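Local coordinates for protein peroxin 22 (PDB 5NKZ) that is probably involved in peroxisome biogenesis and, through its soluble domain, forms a complex with the ubiquitin-conjugating enzyme Pex4p, at residues Ser31-Asp40 / Ser99-Leu109; Leu55-Lys65 / Ser78-Glu87. All coordinates share one frame; numbering follows the deposited sequence.

Interaction 1 of 2, residues Ser31-Asp40 / Ser99-Leu109; sequences SVSLVLTQKD and SNINLITLGNL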
loop_
_atom_site.group_PDB
_atom_site.type_symbol
_atom_site.label_atom_id
_atom_site.label_comp_id
_atom_site.label_asym_id
_atom_site.label_seq_id
_atom_site.Cartn_x
_atom_site.Cartn_y
_atom_site.Cartn_z
ATOM N N SER C 31 0.462 -17.803 6.650
ATOM C CA SER C 31 -0.441 -16.594 6.459
ATOM C C SER C 31 -1.936 -16.842 6.598
ATOM O O SER C 31 -2.462 -17.593 5.828
ATOM C CB SER C 31 -0.209 -15.985 5.066
ATOM O OG SER C 31 1.025 -15.294 5.020
ATOM N N VAL C 32 -2.616 -16.215 7.547
ATOM C CA VAL C 32 -4.026 -16.497 7.774
ATOM C C VAL C 32 -4.814 -15.193 7.891
ATOM O O VAL C 32 -4.403 -14.255 8.609
ATOM C CB VAL C 32 -4.243 -17.367 9.064
ATOM C CG1 VAL C 32 -5.731 -17.711 9.304
ATOM C CG2 VAL C 32 -3.330 -18.582 9.057
ATOM N N SER C 33 -5.934 -15.141 7.168
ATOM C CA SER C 33 -6.899 -14.059 7.320
ATOM C C SER C 33 -8.053 -14.572 8.164
ATOM O O SER C 33 -8.674 -15.576 7.825
ATOM C CB SER C 33 -7.411 -13.532 5.948
ATOM O OG SER C 33 -6.431 -12.750 5.259
ATOM N N LEU C 34 -8.369 -13.883 9.247
ATOM C CA LEU C 34 -9.414 -14.351 10.131
ATOM C C LEU C 34 -10.544 -13.371 10.176
ATOM O O LEU C 34 -10.348 -12.259 10.661
ATOM C CB LEU C 34 -8.817 -14.538 11.544
ATOM C CG LEU C 34 -9.744 -15.002 12.677
ATOM C CD1 LEU C 34 -10.484 -16.272 12.268
ATOM C CD2 LEU C 34 -8.923 -15.187 13.946
ATOM N N VAL C 35 -11.719 -13.743 9.700
ATOM C CA VAL C 35 -12.826 -12.791 9.769
ATOM C C VAL C 35 -13.752 -13.192 10.877
ATOM O O VAL C 35 -14.284 -14.324 10.900
ATOM C CB VAL C 35 -13.567 -12.470 8.401
ATOM C CG1 VAL C 35 -12.672 -12.774 7.202
ATOM C CG2 VAL C 35 -14.928 -13.161 8.234
ATOM N N LEU C 36 -13.933 -12.223 11.776
ATOM C CA LEU C 36 -14.723 -12.375 12.993
ATOM C C LEU C 36 -15.996 -11.536 12.926
ATOM O O LEU C 36 -15.933 -10.317 12.924
ATOM C CB LEU C 36 -13.896 -11.966 14.228
ATOM C CG LEU C 36 -12.549 -12.685 14.429
ATOM C CD1 LEU C 36 -11.735 -12.066 15.563
ATOM C CD2 LEU C 36 -12.771 -14.174 14.623
ATOM N N THR C 37 -17.138 -12.206 12.838
ATOM C CA THR C 37 -18.414 -11.646 13.278
ATOM C C THR C 37 -18.514 -11.720 14.807
ATOM O O THR C 37 -17.778 -12.444 15.438
ATOM C CB THR C 37 -19.593 -12.456 12.691
ATOM O OG1 THR C 37 -19.473 -13.841 13.072
ATOM C CG2 THR C 37 -19.603 -12.367 11.190
ATOM N N GLN C 38 -19.447 -10.953 15.376
ATOM C CA GLN C 38 -19.972 -11.151 16.733
ATOM C C GLN C 38 -19.926 -12.604 17.236
ATOM O O GLN C 38 -19.341 -12.875 18.273
ATOM C CB GLN C 38 -21.419 -10.643 16.769
ATOM C CG GLN C 38 -21.507 -9.163 17.031
ATOM C CD GLN C 38 -21.869 -8.815 18.467
ATOM O OE1 GLN C 38 -21.537 -9.549 19.414
ATOM N NE2 GLN C 38 -22.548 -7.678 18.639
ATOM N N LYS C 39 -20.463 -13.534 16.460
ATOM C CA LYS C 39 -20.589 -14.920 16.865
ATOM C C LYS C 39 -19.238 -15.572 16.801
ATOM O O LYS C 39 -18.788 -16.146 17.764
ATOM C CB LYS C 39 -21.576 -15.676 15.977
ATOM C CG LYS C 39 -23.029 -15.207 16.150
ATOM C CD LYS C 39 -23.374 -13.952 15.329
ATOM C CE LYS C 39 -24.802 -13.911 14.775
ATOM N NZ LYS C 39 -24.762 -13.427 13.360
ATOM N N ASP C 40 -18.547 -15.443 15.685
ATOM C CA ASP C 40 -17.209 -16.051 15.552
ATOM C C ASP C 40 -16.239 -15.690 16.683
ATOM O O ASP C 40 -15.350 -16.449 17.013
ATOM C CB ASP C 40 -16.613 -15.653 14.212
ATOM C CG ASP C 40 -17.343 -16.291 13.039
ATOM O OD1 ASP C 40 -17.568 -17.530 13.074
ATOM O OD2 ASP C 40 -17.692 -15.553 12.081
ATOM N N SER C 99 -4.269 -14.003 1.850
ATOM C CA SER C 99 -3.604 -14.905 2.776
ATOM C C SER C 99 -3.709 -16.349 2.274
ATOM O O SER C 99 -4.642 -16.712 1.560
ATOM C CB SER C 99 -4.184 -14.756 4.170
ATOM O OG SER C 99 -3.806 -13.513 4.714
ATOM N N ASN C 100 -2.702 -17.149 2.615
ATOM C CA ASN C 100 -2.674 -18.593 2.324
ATOM C C ASN C 100 -3.891 -19.336 2.880
ATOM O O ASN C 100 -4.359 -20.283 2.248
ATOM C CB ASN C 100 -1.446 -19.251 2.949
ATOM C CG ASN C 100 -0.136 -18.826 2.298
ATOM O OD1 ASN C 100 0.099 -17.670 2.014
ATOM N ND2 ASN C 100 0.734 -19.777 2.079
ATOM N N ILE C 101 -4.358 -18.944 4.078
ATOM C CA ILE C 101 -5.503 -19.570 4.756
ATOM C C ILE C 101 -6.577 -18.527 5.034
ATOM O O ILE C 101 -6.275 -17.427 5.504
ATOM C CB ILE C 101 -5.072 -20.294 6.077
ATOM C CG1 ILE C 101 -4.018 -21.403 5.790
ATOM C CG2 ILE C 101 -6.276 -20.909 6.799
ATOM C CD1 ILE C 101 -2.733 -21.308 6.605
ATOM N N ASN C 102 -7.824 -18.862 4.770
ATOM C CA ASN C 102 -8.855 -17.854 4.875
ATOM C C ASN C 102 -9.970 -18.445 5.685
ATOM O O ASN C 102 -10.659 -19.334 5.220
ATOM C CB ASN C 102 -9.321 -17.334 3.477
ATOM C CG ASN C 102 -8.253 -16.495 2.755
ATOM O OD1 ASN C 102 -8.141 -15.273 2.979
ATOM N ND2 ASN C 102 -7.463 -17.138 1.900
ATOM N N LEU C 103 -10.104 -17.977 6.917
ATOM C CA LEU C 103 -11.119 -18.461 7.837
ATOM C C LEU C 103 -12.237 -17.468 7.949
ATOM O O LEU C 103 -12.016 -16.317 8.353
ATOM C CB LEU C 103 -10.536 -18.666 9.219
ATOM C CG LEU C 103 -9.282 -19.506 9.271
ATOM C CD1 LEU C 103 -8.766 -19.403 10.701
ATOM C CD2 LEU C 103 -9.589 -20.938 8.836
ATOM N N ILE C 104 -13.440 -17.948 7.654
ATOM C CA ILE C 104 -14.622 -17.107 7.594
ATOM C C ILE C 104 -15.859 -18.001 7.609
ATOM O O ILE C 104 -15.948 -18.929 6.794
ATOM C CB ILE C 104 -14.573 -16.205 6.305
ATOM C CG1 ILE C 104 -15.959 -15.613 5.978
ATOM C CG2 ILE C 104 -13.990 -16.955 5.089
ATOM C CD1 ILE C 104 -15.958 -14.399 5.060
ATOM N N THR C 105 -16.785 -17.781 8.535
ATOM C CA THR C 105 -18.057 -18.506 8.453
ATOM C C THR C 105 -18.959 -17.617 7.632
ATOM O O THR C 105 -19.388 -16.557 8.108
ATOM C CB THR C 105 -18.727 -18.781 9.811
ATOM O OG1 THR C 105 -18.715 -17.582 10.568
ATOM C CG2 THR C 105 -18.005 -19.848 10.586
ATOM N N LEU C 106 -19.229 -18.039 6.400
ATOM C CA LEU C 106 -20.126 -17.300 5.515
ATOM C C LEU C 106 -21.546 -17.351 6.050
ATOM O O LEU C 106 -22.270 -16.366 5.940
ATOM C CB LEU C 106 -20.076 -17.842 4.083
ATOM C CG LEU C 106 -18.719 -17.763 3.360
ATOM C CD1 LEU C 106 -18.605 -18.739 2.188
ATOM C CD2 LEU C 106 -18.462 -16.356 2.891
ATOM N N GLY C 107 -21.932 -18.484 6.652
ATOM C CA GLY C 107 -23.228 -18.639 7.326
ATOM C C GLY C 107 -23.571 -17.612 8.395
ATOM O O GLY C 107 -24.742 -17.455 8.749
ATOM N N ASN C 108 -22.558 -16.925 8.932
ATOM C CA ASN C 108 -22.774 -15.860 9.927
ATOM C C ASN C 108 -22.910 -14.462 9.349
ATOM O O ASN C 108 -22.984 -13.506 10.111
ATOM C CB ASN C 108 -21.637 -15.855 10.945
ATOM C CG ASN C 108 -21.665 -17.052 11.859
ATOM O OD1 ASN C 108 -20.643 -17.396 12.469
ATOM N ND2 ASN C 108 -22.824 -17.698 11.974
ATOM N N LEU C 109 -22.927 -14.341 8.025
ATOM C CA LEU C 109 -23.220 -13.061 7.384
ATOM C C LEU C 109 -24.737 -12.881 7.232
ATOM O O LEU C 109 -25.470 -13.855 7.278
ATOM C CB LEU C 109 -22.475 -12.967 6.036
ATOM C CG LEU C 109 -20.962 -12.614 5.995
ATOM C CD1 LEU C 109 -20.197 -13.026 7.249
ATOM C CD2 LEU C 109 -20.260 -13.194 4.778
#
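S33 and S99 turn their hydroxyls the same way, each OG beside its own backbone N and opposite the carbonyl carbon (chi1 -73° and -70°), and this brings the two together. S33 OG and S99 OG share a hydrogen bond of 2.8 Å in which either may donate. Next to it, N102 OD1 lies over S33 CB at 3.5 Å, while N102 ND2 turns back to S99 O and also reaches D122 O. L94 of helix 87-97 packs on S33 and N102 here. The backbones run parallel, V32, S33 and L34 pairing with I101, N102 and L103. Four N-H...O=C bonds join them: I101 N to S31 O, S33 N to I101 O, L103 N to S33 O, and V35 N to L103 O. On the opposite face the contact is apolar. V32 splits its branches, CG2 against I101 CD1 and CG1 against L103 CD1, both at 3.7 Å, and L34 CD1 rests on L103 CB. Beyond the strands the link becomes polar. T37 OG1 stands between its backbone N and carbonyl carbon (chi1 57°), where it accepts D40 N at 3.2 Å, an ST motif, and donates to D40 OD2 at 2.7 Å from above the carboxylate plane. With an alanine here, D40 N would probably lose this acceptor and the carboxylate be freer to turn from T105; the methyl on L109 CD1 would go too. T105 OG1 comes up to the same carboxylate, 2.8 Å from D40 OD1, which N127 ND2 also holds. Parallel neighbours in the interior of a sheet of strand order 3-2-1-4-5 are characteristic of a Rossmann-like alpha/beta fold.

Interaction 2 of 2, residues Leu55-Lys65 / Ser78-Glu87; sequences LTVILHPSVDK and SHQVIQVRTE
Q83 packs against K65 where a beta-alpha-beta unit, strand 55-59, helix 65-71 and strand 81-83, closes on itself. Its CB touches K65 CB at 3.9 Å. CG continues anti to the backbone N (chi1 -180°), and a bend at chi2 (61°) then folds the amide back over the turn after strand 55-59, with CD 3.6 Å from V63 O. At the tip, OE1 takes a weak bond from K65 N, while NE2 donates to V84 O at 2.7 Å and more weakly to H60 O and V63 O. One amide thus ties the edge strand to the start of the helix. K65 runs the other way, its CG against V81 CG1 and its NZ bonded to S78 O at 3.1 Å; V81 N reaches that oxygen from the opposite face. Parallel pairing completes the unit, V57 N to Q80 O and L59 N to I82 O, with L59 CD1 on V81 CG1 at 3.5 Å. The Pex4p chain meets this edge, an acidic side chain accepting from Q83 N. Farther along, H60 NE2 donates in its ring plane to the anti lone pair of E87 OE1, 2.7 Å away.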
loop_
_atom_site.group_PDB
_atom_site.type_symbol
_atom_site.label_atom_id
_atom_site.label_comp_id
_atom_site.label_asym_id
_atom_site.label_seq_id
_atom_site.Cartn_x
_atom_site.Cartn_y
_atom_site.Cartn_z
ATOM N N LEU C 55 -0.910 -13.316 11.040
ATOM C CA LEU C 55 -2.324 -13.489 11.229
ATOM C C LEU C 55 -2.838 -12.096 11.059
ATOM O O LEU C 55 -2.131 -11.120 11.397
ATOM C CB LEU C 55 -2.623 -14.041 12.600
ATOM C CG LEU C 55 -4.067 -13.956 13.128
ATOM C CD1 LEU C 55 -5.096 -14.720 12.313
ATOM C CD2 LEU C 55 -4.027 -14.493 14.570
ATOM N N THR C 56 -4.023 -11.989 10.473
ATOM C CA THR C 56 -4.595 -10.707 10.172
ATOM C C THR C 56 -6.086 -10.886 10.374
ATOM O O THR C 56 -6.695 -11.792 9.810
ATOM C CB THR C 56 -4.224 -10.270 8.722
ATOM O OG1 THR C 56 -2.787 -10.218 8.547
ATOM C CG2 THR C 56 -4.808 -8.890 8.422
ATOM N N VAL C 57 -6.663 -10.044 11.206
ATOM C CA VAL C 57 -8.052 -10.151 11.605
ATOM C C VAL C 57 -8.922 -9.066 10.939
ATOM O O VAL C 57 -8.607 -7.864 10.972
ATOM C CB VAL C 57 -8.173 -10.011 13.144
ATOM C CG1 VAL C 57 -9.603 -9.731 13.585
ATOM C CG2 VAL C 57 -7.648 -11.267 13.845
ATOM N N ILE C 58 -10.069 -9.496 10.434
ATOM C CA ILE C 58 -11.007 -8.633 9.763
ATOM C C ILE C 58 -12.337 -8.622 10.532
ATOM O O ILE C 58 -13.058 -9.624 10.571
ATOM C CB ILE C 58 -11.160 -9.118 8.285
ATOM C CG1 ILE C 58 -9.761 -9.224 7.646
ATOM C CG2 ILE C 58 -12.069 -8.192 7.458
ATOM C CD1 ILE C 58 -9.710 -10.136 6.451
ATOM N N LEU C 59 -12.680 -7.491 11.133
ATOM C CA LEU C 59 -13.942 -7.408 11.894
ATOM C C LEU C 59 -15.129 -7.047 11.006
ATOM O O LEU C 59 -15.071 -6.106 10.203
ATOM C CB LEU C 59 -13.837 -6.406 13.050
ATOM C CG LEU C 59 -12.576 -6.607 13.904
ATOM C CD1 LEU C 59 -12.317 -5.344 14.705
ATOM C CD2 LEU C 59 -12.673 -7.843 14.790
ATOM N N HIS C 60 -16.197 -7.817 11.163
ATOM C CA HIS C 60 -17.523 -7.467 10.666
ATOM C C HIS C 60 -17.855 -6.042 11.125
ATOM O O HIS C 60 -17.295 -5.569 12.122
ATOM C CB HIS C 60 -18.530 -8.453 11.269
ATOM C CG HIS C 60 -19.781 -8.644 10.475
ATOM N ND1 HIS C 60 -21.023 -8.304 10.963
ATOM C CD2 HIS C 60 -19.993 -9.200 9.258
ATOM C CE1 HIS C 60 -21.945 -8.606 10.068
ATOM N NE2 HIS C 60 -21.347 -9.147 9.019
ATOM N N PRO C 61 -18.746 -5.346 10.392
ATOM C CA PRO C 61 -19.262 -4.062 10.880
ATOM C C PRO C 61 -19.845 -4.166 12.291
ATOM O O PRO C 61 -19.698 -3.233 13.070
ATOM C CB PRO C 61 -20.375 -3.716 9.880
ATOM C CG PRO C 61 -20.039 -4.458 8.648
ATOM C CD PRO C 61 -19.266 -5.664 9.048
ATOM N N SER C 62 -20.486 -5.293 12.601
ATOM C CA SER C 62 -21.090 -5.541 13.932
ATOM C C SER C 62 -20.098 -5.406 15.078
ATOM O O SER C 62 -20.491 -5.018 16.166
ATOM C CB SER C 62 -21.698 -6.944 14.024
ATOM O OG SER C 62 -20.672 -7.902 14.261
ATOM N N VAL C 63 -18.834 -5.747 14.826
ATOM C CA VAL C 63 -17.774 -5.675 15.833
ATOM C C VAL C 63 -16.963 -4.386 15.712
ATOM O O VAL C 63 -16.251 -4.201 14.721
ATOM C CB VAL C 63 -16.803 -6.870 15.687
ATOM C CG1 VAL C 63 -15.725 -6.835 16.763
ATOM C CG2 VAL C 63 -17.587 -8.181 15.695
ATOM N N ASP C 64 -17.057 -3.526 16.729
ATOM C CA ASP C 64 -16.240 -2.314 16.807
ATOM C C ASP C 64 -14.774 -2.635 17.092
ATOM O O ASP C 64 -14.462 -3.433 17.969
ATOM C CB ASP C 64 -16.757 -1.371 17.896
ATOM C CG ASP C 64 -15.895 -0.106 18.031
ATOM O OD1 ASP C 64 -16.067 0.830 17.213
ATOM O OD2 ASP C 64 -15.029 -0.058 18.946
ATOM N N LYS C 65 -13.879 -1.992 16.366
ATOM C CA LYS C 65 -12.461 -2.282 16.477
ATOM C C LYS C 65 -11.949 -1.911 17.842
ATOM O O LYS C 65 -11.346 -2.743 18.501
ATOM C CB LYS C 65 -11.640 -1.587 15.372
ATOM C CG LYS C 65 -10.162 -1.999 15.250
ATOM C CD LYS C 65 -9.285 -0.862 14.785
ATOM C CE LYS C 65 -7.804 -1.208 14.705
ATOM N NZ LYS C 65 -7.568 -1.880 13.422
ATOM N N SER C 78 -2.786 -3.425 16.885
ATOM C CA SER C 78 -3.809 -2.646 16.180
ATOM C C SER C 78 -3.758 -2.872 14.669
ATOM O O SER C 78 -4.781 -3.154 14.066
ATOM C CB SER C 78 -3.658 -1.151 16.462
ATOM O OG SER C 78 -4.532 -0.402 15.622
ATOM N N HIS C 79 -2.563 -2.780 14.095
ATOM C CA HIS C 79 -2.381 -2.826 12.642
ATOM C C HIS C 79 -2.811 -4.134 12.017
ATOM O O HIS C 79 -3.262 -4.139 10.881
ATOM C CB HIS C 79 -0.934 -2.552 12.261
ATOM C CG HIS C 79 0.017 -3.640 12.669
ATOM N ND1 HIS C 79 0.639 -3.674 13.907
ATOM C CD2 HIS C 79 0.457 -4.731 11.993
ATOM C CE1 HIS C 79 1.422 -4.736 13.968
ATOM N NE2 HIS C 79 1.331 -5.395 12.824
ATOM N N GLN C 80 -2.675 -5.232 12.767
ATOM C CA GLN C 80 -3.063 -6.562 12.303
ATOM C C GLN C 80 -4.566 -6.747 12.245
ATOM O O GLN C 80 -5.012 -7.781 11.772
ATOM C CB GLN C 80 -2.526 -7.666 13.217
ATOM C CG GLN C 80 -1.018 -7.849 13.248
ATOM C CD GLN C 80 -0.601 -9.041 14.130
ATOM O OE1 GLN C 80 0.367 -8.979 14.895
ATOM N NE2 GLN C 80 -1.350 -10.134 14.039
ATOM N N VAL C 81 -5.339 -5.790 12.750
ATOM C CA VAL C 81 -6.797 -5.871 12.826
ATOM C C VAL C 81 -7.409 -4.849 11.874
ATOM O O VAL C 81 -6.969 -3.721 11.855
ATOM C CB VAL C 81 -7.272 -5.600 14.286
ATOM C CG1 VAL C 81 -8.801 -5.544 14.389
ATOM C CG2 VAL C 81 -6.719 -6.677 15.210
ATOM N N ILE C 82 -8.441 -5.226 11.121
ATOM C CA ILE C 82 -8.987 -4.361 10.052
ATOM C C ILE C 82 -10.500 -4.177 10.191
ATOM O O ILE C 82 -11.287 -5.092 9.972
ATOM C CB ILE C 82 -8.577 -4.912 8.675
ATOM C CG1 ILE C 82 -7.095 -4.596 8.401
ATOM C CG2 ILE C 82 -9.405 -4.300 7.570
ATOM C CD1 ILE C 82 -6.417 -5.609 7.508
ATOM N N GLN C 83 -10.888 -2.974 10.592
ATOM C CA GLN C 83 -12.296 -2.604 10.744
ATOM C C GLN C 83 -12.890 -2.372 9.377
ATOM O O GLN C 83 -12.466 -1.489 8.660
ATOM C CB GLN C 83 -12.455 -1.302 11.555
ATOM C CG GLN C 83 -13.897 -0.861 11.763
ATOM C CD GLN C 83 -14.673 -1.894 12.527
ATOM O OE1 GLN C 83 -14.597 -1.930 13.726
ATOM N NE2 GLN C 83 -15.377 -2.765 11.834
ATOM N N VAL C 84 -13.889 -3.170 9.051
ATOM C CA VAL C 84 -14.635 -3.068 7.832
ATOM C C VAL C 84 -16.014 -2.521 8.211
ATOM O O VAL C 84 -16.457 -2.698 9.345
ATOM C CB VAL C 84 -14.669 -4.455 7.163
ATOM C CG1 VAL C 84 -16.050 -4.849 6.654
ATOM C CG2 VAL C 84 -13.591 -4.557 6.088
ATOM N N ARG C 85 -16.671 -1.856 7.257
ATOM C CA ARG C 85 -17.966 -1.187 7.453
ATOM C C ARG C 85 -19.147 -1.758 6.663
ATOM O O ARG C 85 -20.295 -1.489 7.054
ATOM C CB ARG C 85 -17.845 0.326 7.216
ATOM C CG ARG C 85 -17.277 1.037 8.452
ATOM C CD ARG C 85 -17.495 2.560 8.570
ATOM N NE ARG C 85 -17.884 2.874 9.951
ATOM C CZ ARG C 85 -17.112 2.703 11.032
ATOM N NH1 ARG C 85 -15.856 2.272 10.929
ATOM N NH2 ARG C 85 -17.600 2.974 12.246
ATOM N N THR C 86 -18.886 -2.531 5.600
ATOM C CA THR C 86 -19.938 -3.288 4.885
ATOM C C THR C 86 -19.505 -4.758 4.747
ATOM O O THR C 86 -18.314 -5.046 4.601
ATOM C CB THR C 86 -20.237 -2.720 3.455
ATOM O OG1 THR C 86 -19.258 -3.188 2.507
ATOM C CG2 THR C 86 -20.272 -1.180 3.443
ATOM N N GLU C 87 -20.458 -5.687 4.751
ATOM C CA GLU C 87 -20.102 -7.080 4.498
ATOM C C GLU C 87 -19.329 -7.301 3.184
ATOM O O GLU C 87 -18.354 -8.059 3.151
ATOM C CB GLU C 87 -21.348 -7.954 4.519
ATOM C CG GLU C 87 -21.788 -8.241 5.939
ATOM C CD GLU C 87 -22.927 -9.222 6.019
ATOM O OE1 GLU C 87 -23.184 -9.732 7.137
ATOM O OE2 GLU C 87 -23.584 -9.478 4.983
#

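Overall arrangement
The centres of the two contacts lie about 11 Å apart in one five-stranded parallel sheet. Strands 32-36 and 55-59 are neighbours in it, and their backbone bonds, with L34 bonded to T56 and I58, join interaction 1 to interaction 2 directly. Along the chain, interaction 2 is nested inside the loop that interaction 1 closes: strand 32-36 comes first, then the unit from strand 55-59 to strand 81-83, and helix 87-97 leads to strand 101-103. That helix packs on both contacts, L94 touching S33 and V35 in one and I58 in the other. Interaction 1 joins two inner strands, whereas interaction 2 adds strand 81-83, outermost within this chain, where the Pex4p chain comes within reach of eleven residues of the contact.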